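PDB 6KXD: ketosynthase, which probably lengthens acyl chains carried on acyl carrier protein by decarboxylative condensation with malonyl-ACP in a highly reducing type II polyketide pathway. Local coordinates for residues 66-71 with 85-90; 95-100 with 155-160; 103-108 with 189-194. One frame throughout, in Å; residues are numbered along the deposited sequence.

Overall arrangement
The three contacts lie within the N-terminal half of a thiolase-like fold. Centre to centre, contacts 1 and 2 are about 11 Å apart, contacts 2 and 3 about 10 Å, and contacts 1 and 3 about 16 Å. Along the sequence, contact 1 closes before contact 2 opens, whereas contacts 2 and 3 interleave. Contact 1 fastens a loop to helix 77-93, and contact 2 brings helix 97-101 against the end of helix 147-156; R87, E97 and E155 tie these two together by salt bridges. Contact 3 is the strand pairing beneath, reached through L95 against I191 and V90 against L193, so that helix 77-93 and the loop before helix 97-101 pack on strand 191-198 of the sheet.

Contact 1: residues 66-71 with 85-90; sequences WIHHVP and AARMAV
M88 lays its terminal methyl on W66: CE is 3.5 Å from the centroid of the six-membered ring and 8° off the ring normal, a CH-pi contact over the face. Its SD, 4.1 Å from the same centroid, adds a Met-aromatic contact. The packing is tightest where M88 CG meets W66 CZ3, at 3.3 Å, and a chi3 of -131° carries CE from there across to the ring centre. One helical step back, R87 NE donates to W66 O over 3.0 Å, with an N-H...O angle of 154°. That carbonyl lies near the guanidinium plane, and bends at chi2 and chi3 bring the NE end of the chain to it. The solvent side is looser. H68 CD2 sits over one guanidinium face, 3.8 Å from R87 NE, with the imidazole plane nearly perpendicular, and H69 ND1 stands near the guanidinium edge, 4.0 Å from R87 NH2; both histidines are exposed. The buried guanidinium is gripped on its other nitrogens by salt bridges, NH1 to E97 and NH2 to E155, which are likely to stabilise its charge. E155 also accepts the backbone N-H groups of H68, H69 and V70. The loop before helix 77-93 is thereby folded back along that helix and against helix 147-156, while A85 and A89 of the same helix pack on strand 234-242.

Contact 2: residues 95-100 with 155-160; sequences LTEDDL and ELRMPN
L100 and M158 make the apolar core of this contact: L100 CB lies 3.7 Å from M158 CG, and at the same distance from M158 SD. A bend at chi3 (70°) places M158 CE 4.0 Å from L100 CD2, so that the thioether runs obliquely across the leucine. On its other branch L100 extends CD1 to within 4.3 Å of L156 CB. Beside this, E97 meets backbone more than side chain, with its CB 3.6 Å from L156 O, and E97 OE1 approaches R157 CG at 3.8 Å; these are van der Waals approaches. Farther out, the carboxylates of E97 and E155 come near each other, OE2 to OE2 5.0 Å, a proximity of like charges that R87, paired with both, would be expected to offset. R157 has a positive phi (61°) and forms a Schellman motif at the end of helix 147-156, turning the chain toward M158. Its bent side chain then leads away from E97 to a salt bridge with D262 of a neighbouring subunit. The helix 97-101 side of the contact thus rests on the sheet through L100 on I191, L156 reaches L193 of that same strand 191-198, and both leucines pack on V90 of helix 77-93.

Contact 3: residues 103-108 with 189-194; sequences RQAVIT and VDIALC
The guanidinium of R103 has I191 CD1 on one face, 3.7 Å above its plane and offset toward the rim, while D190 O lies near its edge without a hydrogen bond. These groups precede two parallel strands, 105-110 and 191-198, that pair in the central sheet of the thiolase fold; the axes of the segments 105-108 and 191-194 are 9° apart. The NH2 group of R103 has its strong partner outside, a salt bridge to E241. The amide of Q104 brings NE2 to within 3.6 Å of V189 CG1. V106 turns both its N and its O to strand 191-198, N donating to I191 O (3.2 Å) and O accepting from L193 N (2.8 Å), and T108 N continues the ladder to L193 O (2.8 Å). A105, I107, I191 and L193 share one face of the sheet, where A105 CB and I191 CG2 are tightly packed; V106, T108, A192 and C194 share the other, toward helix 172-185. That helix joins strand 161-166 to 191-198 as a beta-alpha-beta crossover, with 105-110 between them. At the far end, T108 OG1 is anti to the backbone N (chi1 176°) and bonds to T164 O, while T108 CG2 touches C194 SG at 3.5 Å.

Contact 1: residues 66-71 with 85-90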
ATOM      1  N   TRP A  66      10.016 -14.957  17.801  1.00 54.60           N
ATOM      2  CA  TRP A  66       9.133 -15.078  16.642  1.00 55.77           C
ATOM      3  C   TRP A  66       9.906 -15.309  15.344  1.00 46.00           C
ATOM      4  O   TRP A  66       9.409 -16.006  14.427  1.00 52.96           O
ATOM      5  CB  TRP A  66       8.308 -13.797  16.529  1.00 54.71           C
ATOM      6  CG  TRP A  66       7.891 -13.258  17.866  1.00 58.30           C
ATOM      7  CD1 TRP A  66       8.382 -12.165  18.524  1.00 55.44           C
ATOM      8  CD2 TRP A  66       6.888 -13.821  18.711  1.00 58.71           C
ATOM      9  NE1 TRP A  66       7.729 -11.985  19.714  1.00 57.15           N
ATOM     10  CE2 TRP A  66       6.828 -13.006  19.868  1.00 67.13           C
ATOM     11  CE3 TRP A  66       6.047 -14.933  18.604  1.00 63.44           C
ATOM     12  CZ2 TRP A  66       5.932 -13.267  20.900  1.00 61.83           C
ATOM     13  CZ3 TRP A  66       5.183 -15.204  19.641  1.00 60.84           C
ATOM     14  CH2 TRP A  66       5.131 -14.383  20.769  1.00 67.84           C
ATOM     15  N   ILE A  67      11.068 -14.657  15.253  1.00 41.24           N
ATOM     16  CA  ILE A  67      11.812 -14.544  14.022  1.00 43.46           C
ATOM     17  C   ILE A  67      12.999 -15.499  14.085  1.00 49.58           C
ATOM     18  O   ILE A  67      13.822 -15.421  15.002  1.00 44.82           O
ATOM     19  CB  ILE A  67      12.262 -13.106  13.764  1.00 42.33           C
ATOM     20  CG1 ILE A  67      11.046 -12.179  13.752  1.00 46.57           C
ATOM     21  CG2 ILE A  67      13.027 -13.009  12.460  1.00 42.02           C
ATOM     22  CD1 ILE A  67      11.400 -10.734  13.660  1.00 44.06           C
ATOM     23  N   HIS A  68      13.041 -16.385  13.089  1.00 41.04           N
ATOM     24  CA  HIS A  68      13.982 -17.511  13.096  1.00 44.66           C
ATOM     25  C   HIS A  68      14.932 -17.465  11.910  1.00 45.24           C
ATOM     26  O   HIS A  68      16.118 -17.910  12.037  1.00 44.41           O
ATOM     27  CB  HIS A  68      13.193 -18.822  13.112  1.00 49.76           C
ATOM     28  CG  HIS A  68      12.469 -19.059  14.383  1.00 54.26           C
ATOM     29  ND1 HIS A  68      13.100 -19.584  15.500  1.00 60.34           N
ATOM     30  CD2 HIS A  68      11.175 -18.883  14.712  1.00 54.63           C
ATOM     31  CE1 HIS A  68      12.229 -19.673  16.477  1.00 63.39           C
ATOM     32  NE2 HIS A  68      11.048 -19.249  16.018  1.00 61.31           N
ATOM     33  N   HIS A  69      14.425 -17.016  10.746  1.00 40.80           N
ATOM     34  CA  HIS A  69      15.066 -17.237   9.479  1.00 41.56           C
ATOM     35  C   HIS A  69      15.641 -15.958   8.910  1.00 42.25           C
ATOM     36  O   HIS A  69      16.645 -15.994   8.332  1.00 42.17           O
ATOM     37  CB  HIS A  69      14.106 -17.839   8.454  1.00 45.58           C
ATOM     38  CG  HIS A  69      13.667 -19.187   8.854  1.00 47.93           C
ATOM     39  ND1 HIS A  69      12.343 -19.583   8.848  1.00 48.80           N
ATOM     40  CD2 HIS A  69      14.396 -20.232   9.294  1.00 51.77           C
ATOM     41  CE1 HIS A  69      12.282 -20.835   9.244  1.00 50.75           C
ATOM     42  NE2 HIS A  69      13.521 -21.243   9.551  1.00 47.00           N
ATOM     43  N   VAL A  70      14.895 -14.854   9.017  1.00 41.65           N
ATOM     44  CA  VAL A  70      15.290 -13.641   8.411  1.00 44.12           C
ATOM     45  C   VAL A  70      16.249 -12.949   9.374  1.00 39.36           C
ATOM     46  O   VAL A  70      15.879 -12.690  10.509  1.00 41.17           O
ATOM     47  CB  VAL A  70      14.054 -12.762   8.130  1.00 38.24           C
ATOM     48  CG1 VAL A  70      14.491 -11.428   7.564  1.00 43.33           C
ATOM     49  CG2 VAL A  70      13.090 -13.460   7.185  1.00 41.64           C
ATOM     50  N   PRO A  71      17.468 -12.554   8.966  1.00 43.26           N
ATOM     51  CA  PRO A  71      18.313 -11.738   9.825  1.00 41.56           C
ATOM     52  C   PRO A  71      17.585 -10.455  10.219  1.00 48.51           C
ATOM     53  O   PRO A  71      16.967  -9.840   9.365  1.00 41.53           O
ATOM     54  CB  PRO A  71      19.514 -11.382   8.960  1.00 42.11           C
ATOM     55  CG  PRO A  71      19.545 -12.464   7.907  1.00 44.63           C
ATOM     56  CD  PRO A  71      18.109 -12.861   7.693  1.00 42.60           C
ATOM     57  N   ALA A  85       4.115 -10.836  14.205  1.00 40.47           N
ATOM     58  CA  ALA A  85       2.721 -11.027  14.220  1.00 44.59           C
ATOM     59  C   ALA A  85       2.306 -12.107  13.215  1.00 41.01           C
ATOM     60  O   ALA A  85       1.332 -12.836  13.462  1.00 45.22           O
ATOM     61  CB  ALA A  85       2.003  -9.721  13.937  1.00 44.98           C
ATOM     62  N   ALA A  86       2.974 -12.162  12.061  1.00 43.18           N
ATOM     63  CA  ALA A  86       2.659 -13.151  11.074  1.00 39.61           C
ATOM     64  C   ALA A  86       2.924 -14.552  11.647  1.00 43.52           C
ATOM     65  O   ALA A  86       2.072 -15.421  11.498  1.00 42.67           O
ATOM     66  CB  ALA A  86       3.471 -12.934   9.832  1.00 42.90           C
ATOM     67  N   ARG A  87       4.101 -14.728  12.250  1.00 44.68           N
ATOM     68  CA  ARG A  87       4.471 -16.002  12.938  1.00 45.34           C
ATOM     69  C   ARG A  87       3.335 -16.352  13.898  1.00 46.08           C
ATOM     70  O   ARG A  87       2.723 -17.378  13.783  1.00 51.02           O
ATOM     71  CB  ARG A  87       5.854 -15.865  13.580  1.00 47.53           C
ATOM     72  CG  ARG A  87       6.244 -17.001  14.519  1.00 56.36           C
ATOM     73  CD  ARG A  87       6.582 -18.259  13.762  1.00 53.64           C
ATOM     74  NE  ARG A  87       7.822 -18.132  12.999  1.00 57.11           N
ATOM     75  CZ  ARG A  87       8.175 -19.001  12.062  1.00 56.80           C
ATOM     76  NH1 ARG A  87       7.418 -20.064  11.847  1.00 54.69           N
ATOM     77  NH2 ARG A  87       9.235 -18.786  11.309  1.00 46.11           N
ATOM     78  N   MET A  88       3.031 -15.435  14.817  1.00 47.93           N
ATOM     79  CA  MET A  88       1.995 -15.652  15.795  1.00 47.89           C
ATOM     80  C   MET A  88       0.681 -16.039  15.132  1.00 49.32           C
ATOM     81  O   MET A  88      -0.032 -16.880  15.616  1.00 46.04           O
ATOM     82  CB  MET A  88       1.738 -14.395  16.621  1.00 48.66           C
ATOM     83  CG  MET A  88       2.829 -14.104  17.563  1.00 56.95           C
ATOM     84  SD  MET A  88       2.351 -12.652  18.533  1.00 59.36           S
ATOM     85  CE  MET A  88       3.870 -11.749  18.315  1.00 53.49           C
ATOM     86  N   ALA A  89       0.341 -15.362  14.030  1.00 44.02           N
ATOM     87  CA  ALA A  89      -0.925 -15.562  13.426  1.00 43.01           C
ATOM     88  C   ALA A  89      -0.991 -16.975  12.836  1.00 41.61           C
ATOM     89  O   ALA A  89      -2.033 -17.606  12.935  1.00 47.90           O
ATOM     90  CB  ALA A  89      -1.166 -14.533  12.358  1.00 44.70           C
ATOM     91  N   VAL A  90       0.081 -17.412  12.175  1.00 47.29           N
ATOM     92  CA  VAL A  90       0.040 -18.721  11.563  1.00 48.59           C
ATOM     93  C   VAL A  90       0.098 -19.785  12.674  1.00 47.85           C
ATOM     94  O   VAL A  90      -0.665 -20.756  12.611  1.00 53.98           O
ATOM     95  CB  VAL A  90       1.084 -18.929  10.458  1.00 50.16           C
ATOM     96  CG1 VAL A  90       0.823 -17.999   9.282  1.00 54.02           C
ATOM     97  CG2 VAL A  90       2.516 -18.822  10.934  1.00 49.74           C
TER

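Contact 2: residues 95-100 with 155-160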
ATOM      1  N   LEU A  95      -1.174 -23.443  11.556  1.00 58.68           N
ATOM      2  CA  LEU A  95      -0.537 -23.575  10.262  1.00 58.26           C
ATOM      3  C   LEU A  95       0.959 -23.560  10.517  1.00 54.97           C
ATOM      4  O   LEU A  95       1.459 -22.708  11.229  1.00 77.88           O
ATOM      5  CB  LEU A  95      -0.902 -22.394   9.345  1.00 56.63           C
ATOM      6  CG  LEU A  95      -2.245 -22.476   8.625  1.00 55.48           C
ATOM      7  CD1 LEU A  95      -2.577 -21.174   7.915  1.00 53.46           C
ATOM      8  CD2 LEU A  95      -2.237 -23.616   7.627  1.00 61.15           C
ATOM      9  N   THR A  96       1.676 -24.494   9.917  1.00 60.57           N
ATOM     10  CA  THR A  96       3.110 -24.471  10.047  1.00 64.44           C
ATOM     11  C   THR A  96       3.698 -24.022   8.704  1.00 70.11           C
ATOM     12  O   THR A  96       2.970 -23.880   7.711  1.00 71.42           O
ATOM     13  CB  THR A  96       3.617 -25.834  10.527  1.00 71.80           C
ATOM     14  OG1 THR A  96       5.019 -25.669  10.740  1.00 81.46           O
ATOM     15  CG2 THR A  96       3.309 -26.944   9.548  1.00 64.92           C
ATOM     16  N   GLU A  97       5.013 -23.790   8.684  1.00 65.05           N
ATOM     17  CA  GLU A  97       5.709 -23.393   7.466  1.00 70.20           C
ATOM     18  C   GLU A  97       5.505 -24.465   6.383  1.00 77.75           C
ATOM     19  O   GLU A  97       5.466 -24.137   5.193  1.00 80.78           O
ATOM     20  CB  GLU A  97       7.189 -23.167   7.764  1.00 67.57           C
ATOM     21  CG  GLU A  97       7.427 -22.006   8.705  1.00 68.66           C
ATOM     22  CD  GLU A  97       8.871 -21.902   9.138  1.00 69.31           C
ATOM     23  OE1 GLU A  97       9.725 -22.499   8.458  1.00 76.02           O
ATOM     24  OE2 GLU A  97       9.134 -21.242  10.155  1.00 81.34           O
ATOM     25  N   ASP A  98       5.366 -25.732   6.806  1.00 78.06           N
ATOM     26  CA  ASP A  98       5.161 -26.865   5.900  1.00 71.30           C
ATOM     27  C   ASP A  98       3.827 -26.705   5.159  1.00 69.14           C
ATOM     28  O   ASP A  98       3.779 -26.871   3.941  1.00 65.56           O
ATOM     29  CB  ASP A  98       5.233 -28.201   6.642  1.00 78.03           C
ATOM     30  CG  ASP A  98       6.578 -28.501   7.280  1.00 82.61           C
ATOM     31  OD1 ASP A  98       7.605 -28.013   6.757  1.00 82.63           O
ATOM     32  OD2 ASP A  98       6.589 -29.234   8.298  1.00 81.77           O
ATOM     33  N   ASP A  99       2.762 -26.347   5.892  1.00 66.11           N
ATOM     34  CA  ASP A  99       1.386 -26.164   5.338  1.00 74.49           C
ATOM     35  C   ASP A  99       1.340 -24.942   4.399  1.00 69.33           C
ATOM     36  O   ASP A  99       0.504 -24.858   3.492  1.00 74.78           O
ATOM     37  CB  ASP A  99       0.355 -25.961   6.456  1.00 70.04           C
ATOM     38  CG  ASP A  99       0.480 -26.906   7.651  1.00 78.53           C
ATOM     39  OD1 ASP A  99       1.369 -27.801   7.635  1.00 66.34           O
ATOM     40  OD2 ASP A  99      -0.298 -26.728   8.606  1.00 74.21           O
ATOM     41  N   LEU A 100       2.219 -23.967   4.667  1.00 62.34           N
ATOM     42  CA  LEU A 100       2.201 -22.681   4.005  1.00 58.44           C
ATOM     43  C   LEU A 100       2.997 -22.737   2.697  1.00 55.43           C
ATOM     44  O   LEU A 100       2.605 -22.094   1.723  1.00 69.58           O
ATOM     45  CB  LEU A 100       2.790 -21.632   4.956  1.00 58.82           C
ATOM     46  CG  LEU A 100       1.956 -21.335   6.198  1.00 56.69           C
ATOM     47  CD1 LEU A 100       2.793 -20.647   7.265  1.00 55.09           C
ATOM     48  CD2 LEU A 100       0.728 -20.515   5.866  1.00 56.12           C
ATOM     49  N   GLU A 155      10.371 -15.314   5.967  1.00 39.24           N
ATOM     50  CA  GLU A 155      10.386 -15.962   7.292  1.00 44.78           C
ATOM     51  C   GLU A 155       9.538 -17.252   7.311  1.00 45.62           C
ATOM     52  O   GLU A 155       9.927 -18.262   7.925  1.00 44.65           O
ATOM     53  CB  GLU A 155       9.871 -14.970   8.320  1.00 41.09           C
ATOM     54  CG  GLU A 155       9.755 -15.552   9.702  1.00 41.29           C
ATOM     55  CD  GLU A 155      11.064 -15.979  10.358  1.00 42.13           C
ATOM     56  OE1 GLU A 155      12.142 -15.595   9.862  1.00 40.77           O
ATOM     57  OE2 GLU A 155      10.983 -16.711  11.384  1.00 48.71           O
ATOM     58  N   LEU A 156       8.382 -17.247   6.636  1.00 40.32           N
ATOM     59  CA  LEU A 156       7.507 -18.388   6.685  1.00 40.07           C
ATOM     60  C   LEU A 156       7.800 -19.384   5.549  1.00 41.93           C
ATOM     61  O   LEU A 156       7.097 -20.416   5.461  1.00 48.08           O
ATOM     62  CB  LEU A 156       6.058 -17.919   6.692  1.00 39.82           C
ATOM     63  CG  LEU A 156       5.717 -17.049   7.900  1.00 41.42           C
ATOM     64  CD1 LEU A 156       4.281 -16.593   7.831  1.00 46.35           C
ATOM     65  CD2 LEU A 156       6.005 -17.794   9.185  1.00 44.92           C
ATOM     66  N   ARG A 157       8.804 -19.077   4.721  1.00 40.70           N
ATOM     67  CA  ARG A 157       9.275 -19.933   3.640  1.00 44.52           C
ATOM     68  C   ARG A 157       8.165 -20.174   2.621  1.00 49.87           C
ATOM     69  O   ARG A 157       7.904 -21.301   2.221  1.00 47.98           O
ATOM     70  CB  ARG A 157       9.800 -21.242   4.246  1.00 46.26           C
ATOM     71  CG  ARG A 157      10.972 -21.025   5.191  1.00 52.04           C
ATOM     72  CD  ARG A 157      12.197 -20.535   4.463  1.00 57.17           C
ATOM     73  NE  ARG A 157      12.624 -21.491   3.455  1.00 62.37           N
ATOM     74  CZ  ARG A 157      13.473 -21.227   2.468  1.00 62.85           C
ATOM     75  NH1 ARG A 157      14.035 -20.028   2.374  1.00 56.23           N
ATOM     76  NH2 ARG A 157      13.731 -22.161   1.564  1.00 61.54           N
ATOM     77  N   MET A 158       7.524 -19.084   2.206  1.00 40.97           N
ATOM     78  CA  MET A 158       6.430 -19.114   1.293  1.00 43.06           C
ATOM     79  C   MET A 158       6.823 -18.383   0.019  1.00 47.12           C
ATOM     80  O   MET A 158       6.748 -17.154  -0.054  1.00 45.41           O
ATOM     81  CB  MET A 158       5.219 -18.427   1.897  1.00 42.86           C
ATOM     82  CG  MET A 158       4.716 -19.087   3.139  1.00 45.38           C
ATOM     83  SD  MET A 158       3.462 -18.128   4.003  1.00 51.01           S
ATOM     84  CE  MET A 158       2.102 -18.295   2.844  1.00 58.16           C
ATOM     85  N   PRO A 159       7.275 -19.089  -1.034  1.00 43.96           N
ATOM     86  CA  PRO A 159       7.694 -18.417  -2.261  1.00 44.24           C
ATOM     87  C   PRO A 159       6.507 -18.055  -3.156  1.00 43.11           C
ATOM     88  O   PRO A 159       6.612 -17.101  -3.939  1.00 44.16           O
ATOM     89  CB  PRO A 159       8.617 -19.427  -2.949  1.00 50.68           C
ATOM     90  CG  PRO A 159       8.131 -20.773  -2.435  1.00 48.96           C
ATOM     91  CD  PRO A 159       7.614 -20.530  -1.032  1.00 48.06           C
ATOM     92  N   ASN A 160       5.412 -18.807  -3.013  1.00 40.71           N
ATOM     93  CA  ASN A 160       4.270 -18.737  -3.902  1.00 42.17           C
ATOM     94  C   ASN A 160       3.256 -17.740  -3.340  1.00 41.24           C
ATOM     95  O   ASN A 160       2.141 -18.082  -3.027  1.00 48.60           O
ATOM     96  CB  ASN A 160       3.629 -20.107  -4.164  1.00 50.79           C
ATOM     97  CG  ASN A 160       2.714 -20.055  -5.375  1.00 61.00           C
ATOM     98  OD1 ASN A 160       2.776 -19.095  -6.159  1.00 60.19           O
ATOM     99  ND2 ASN A 160       1.848 -21.052  -5.531  1.00 63.96           N
TER

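Contact 3: residues 103-108 with 189-194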
ATOM      1  N   ARG A 103       1.033 -23.613  -0.319  1.00 74.82           N
ATOM      2  CA  ARG A 103      -0.141 -22.850  -0.667  1.00 72.10           C
ATOM      3  C   ARG A 103       0.249 -21.587  -1.441  1.00 57.80           C
ATOM      4  O   ARG A 103       1.217 -20.890  -1.117  1.00 62.14           O
ATOM      5  CB  ARG A 103      -0.958 -22.543   0.591  1.00 75.09           C
ATOM      6  CG  ARG A 103      -2.220 -23.385   0.697  1.00 75.28           C
ATOM      7  CD  ARG A 103      -2.499 -23.889   2.098  1.00 75.36           C
ATOM      8  NE  ARG A 103      -3.914 -23.693   2.332  1.00 82.55           N
ATOM      9  CZ  ARG A 103      -4.442 -23.374   3.503  1.00 85.47           C
ATOM     10  NH1 ARG A 103      -3.857 -23.771   4.619  1.00 92.13           N
ATOM     11  NH2 ARG A 103      -5.541 -22.642   3.547  1.00 73.45           N
ATOM     12  N   GLN A 104      -0.511 -21.332  -2.509  1.00 54.19           N
ATOM     13  CA  GLN A 104      -0.492 -20.030  -3.129  1.00 50.84           C
ATOM     14  C   GLN A 104      -1.224 -19.103  -2.158  1.00 46.43           C
ATOM     15  O   GLN A 104      -2.292 -19.421  -1.668  1.00 45.16           O
ATOM     16  CB  GLN A 104      -1.150 -20.011  -4.510  1.00 55.05           C
ATOM     17  CG  GLN A 104      -0.952 -18.665  -5.193  1.00 61.88           C
ATOM     18  CD  GLN A 104      -1.657 -18.508  -6.519  1.00 69.51           C
ATOM     19  OE1 GLN A 104      -1.929 -19.487  -7.214  1.00 64.11           O
ATOM     20  NE2 GLN A 104      -1.954 -17.263  -6.876  1.00 57.48           N
ATOM     21  N   ALA A 105      -0.641 -17.945  -1.872  1.00 48.66           N
ATOM     22  CA  ALA A 105      -1.190 -17.134  -0.802  1.00 43.92           C
ATOM     23  C   ALA A 105      -0.973 -15.680  -1.149  1.00 41.21           C
ATOM     24  O   ALA A 105      -0.088 -15.327  -1.969  1.00 44.10           O
ATOM     25  CB  ALA A 105      -0.507 -17.477   0.497  1.00 49.00           C
ATOM     26  N   VAL A 106      -1.783 -14.851  -0.505  1.00 40.67           N
ATOM     27  CA  VAL A 106      -1.573 -13.466  -0.551  1.00 40.12           C
ATOM     28  C   VAL A 106      -1.070 -13.060   0.843  1.00 39.66           C
ATOM     29  O   VAL A 106      -1.625 -13.488   1.836  1.00 40.69           O
ATOM     30  CB  VAL A 106      -2.848 -12.721  -0.987  1.00 43.39           C
ATOM     31  CG1 VAL A 106      -2.790 -11.238  -0.650  1.00 52.12           C
ATOM     32  CG2 VAL A 106      -3.109 -12.910  -2.468  1.00 41.74           C
ATOM     33  N   ILE A 107      -0.038 -12.209   0.873  1.00 37.31           N
ATOM     34  CA  ILE A 107       0.446 -11.582   2.086  1.00 36.54           C
ATOM     35  C   ILE A 107       0.375 -10.084   1.848  1.00 36.13           C
ATOM     36  O   ILE A 107       1.043  -9.591   0.987  1.00 37.56           O
ATOM     37  CB  ILE A 107       1.878 -12.011   2.408  1.00 39.18           C
ATOM     38  CG1 ILE A 107       1.982 -13.517   2.638  1.00 41.66           C
ATOM     39  CG2 ILE A 107       2.417 -11.202   3.582  1.00 41.63           C
ATOM     40  CD1 ILE A 107       3.406 -13.977   2.859  1.00 42.32           C
ATOM     41  N   THR A 108      -0.472  -9.415   2.597  1.00 38.26           N
ATOM     42  CA  THR A 108      -0.716  -8.009   2.354  1.00 35.93           C
ATOM     43  C   THR A 108      -0.706  -7.327   3.717  1.00 37.45           C
ATOM     44  O   THR A 108      -1.494  -7.689   4.601  1.00 40.11           O
ATOM     45  CB  THR A 108      -1.953  -7.839   1.472  1.00 46.41           C
ATOM     46  OG1 THR A 108      -2.224  -6.446   1.326  1.00 55.23           O
ATOM     47  CG2 THR A 108      -3.150  -8.553   2.035  1.00 50.95           C
ATOM     48  N   VAL A 189      -6.727 -17.967  -4.490  1.00 45.00           N
ATOM     49  CA  VAL A 189      -5.978 -18.390  -3.356  1.00 47.32           C
ATOM     50  C   VAL A 189      -6.980 -18.774  -2.287  1.00 41.08           C
ATOM     51  O   VAL A 189      -8.092 -18.292  -2.317  1.00 46.82           O
ATOM     52  CB  VAL A 189      -5.026 -17.292  -2.828  1.00 46.80           C
ATOM     53  CG1 VAL A 189      -3.985 -16.915  -3.877  1.00 44.19           C
ATOM     54  CG2 VAL A 189      -5.794 -16.076  -2.335  1.00 42.34           C
ATOM     55  N   ASP A 190      -6.546 -19.630  -1.364  1.00 45.66           N
ATOM     56  CA  ASP A 190      -7.375 -20.120  -0.302  1.00 53.00           C
ATOM     57  C   ASP A 190      -6.902 -19.533   1.022  1.00 48.62           C
ATOM     58  O   ASP A 190      -7.504 -19.769   2.068  1.00 50.49           O
ATOM     59  CB  ASP A 190      -7.372 -21.651  -0.279  1.00 60.89           C
ATOM     60  CG  ASP A 190      -8.363 -22.242  -1.264  1.00 74.58           C
ATOM     61  OD1 ASP A 190      -8.397 -21.764  -2.417  1.00 83.61           O
ATOM     62  OD2 ASP A 190      -9.112 -23.165  -0.870  1.00 91.66           O
ATOM     63  N   ILE A 191      -5.816 -18.768   0.980  1.00 49.08           N
ATOM     64  CA  ILE A 191      -5.244 -18.245   2.196  1.00 48.06           C
ATOM     65  C   ILE A 191      -4.613 -16.877   1.937  1.00 45.13           C
ATOM     66  O   ILE A 191      -4.025 -16.624   0.888  1.00 46.75           O
ATOM     67  CB  ILE A 191      -4.213 -19.212   2.798  1.00 55.20           C
ATOM     68  CG1 ILE A 191      -3.788 -18.765   4.196  1.00 57.84           C
ATOM     69  CG2 ILE A 191      -3.022 -19.364   1.889  1.00 55.33           C
ATOM     70  CD1 ILE A 191      -3.063 -19.834   4.956  1.00 60.68           C
ATOM     71  N   ALA A 192      -4.767 -16.013   2.930  1.00 46.02           N
ATOM     72  CA  ALA A 192      -4.234 -14.653   2.903  1.00 43.59           C
ATOM     73  C   ALA A 192      -3.795 -14.272   4.327  1.00 42.78           C
ATOM     74  O   ALA A 192      -4.536 -14.487   5.289  1.00 43.47           O
ATOM     75  CB  ALA A 192      -5.311 -13.745   2.400  1.00 44.21           C
ATOM     76  N   LEU A 193      -2.559 -13.810   4.462  1.00 40.75           N
ATOM     77  CA  LEU A 193      -2.053 -13.203   5.664  1.00 41.35           C
ATOM     78  C   LEU A 193      -2.128 -11.693   5.471  1.00 40.94           C
ATOM     79  O   LEU A 193      -1.394 -11.125   4.668  1.00 40.73           O
ATOM     80  CB  LEU A 193      -0.603 -13.628   5.922  1.00 42.66           C
ATOM     81  CG  LEU A 193      -0.347 -15.134   5.813  1.00 47.92           C
ATOM     82  CD1 LEU A 193       1.096 -15.471   6.182  1.00 48.20           C
ATOM     83  CD2 LEU A 193      -1.333 -15.879   6.680  1.00 50.36           C
ATOM     84  N   CYS A 194      -3.021 -11.070   6.223  1.00 39.71           N
ATOM     85  CA  CYS A 194      -3.353  -9.710   6.007  1.00 39.63           C
ATOM     86  C   CYS A 194      -3.227  -8.928   7.308  1.00 42.87           C
ATOM     87  O   CYS A 194      -3.613  -9.390   8.340  1.00 43.24           O
ATOM     88  CB  CYS A 194      -4.790  -9.597   5.567  1.00 40.09           C
ATOM     89  SG  CYS A 194      -5.095 -10.614   4.110  1.00 45.02           S
TER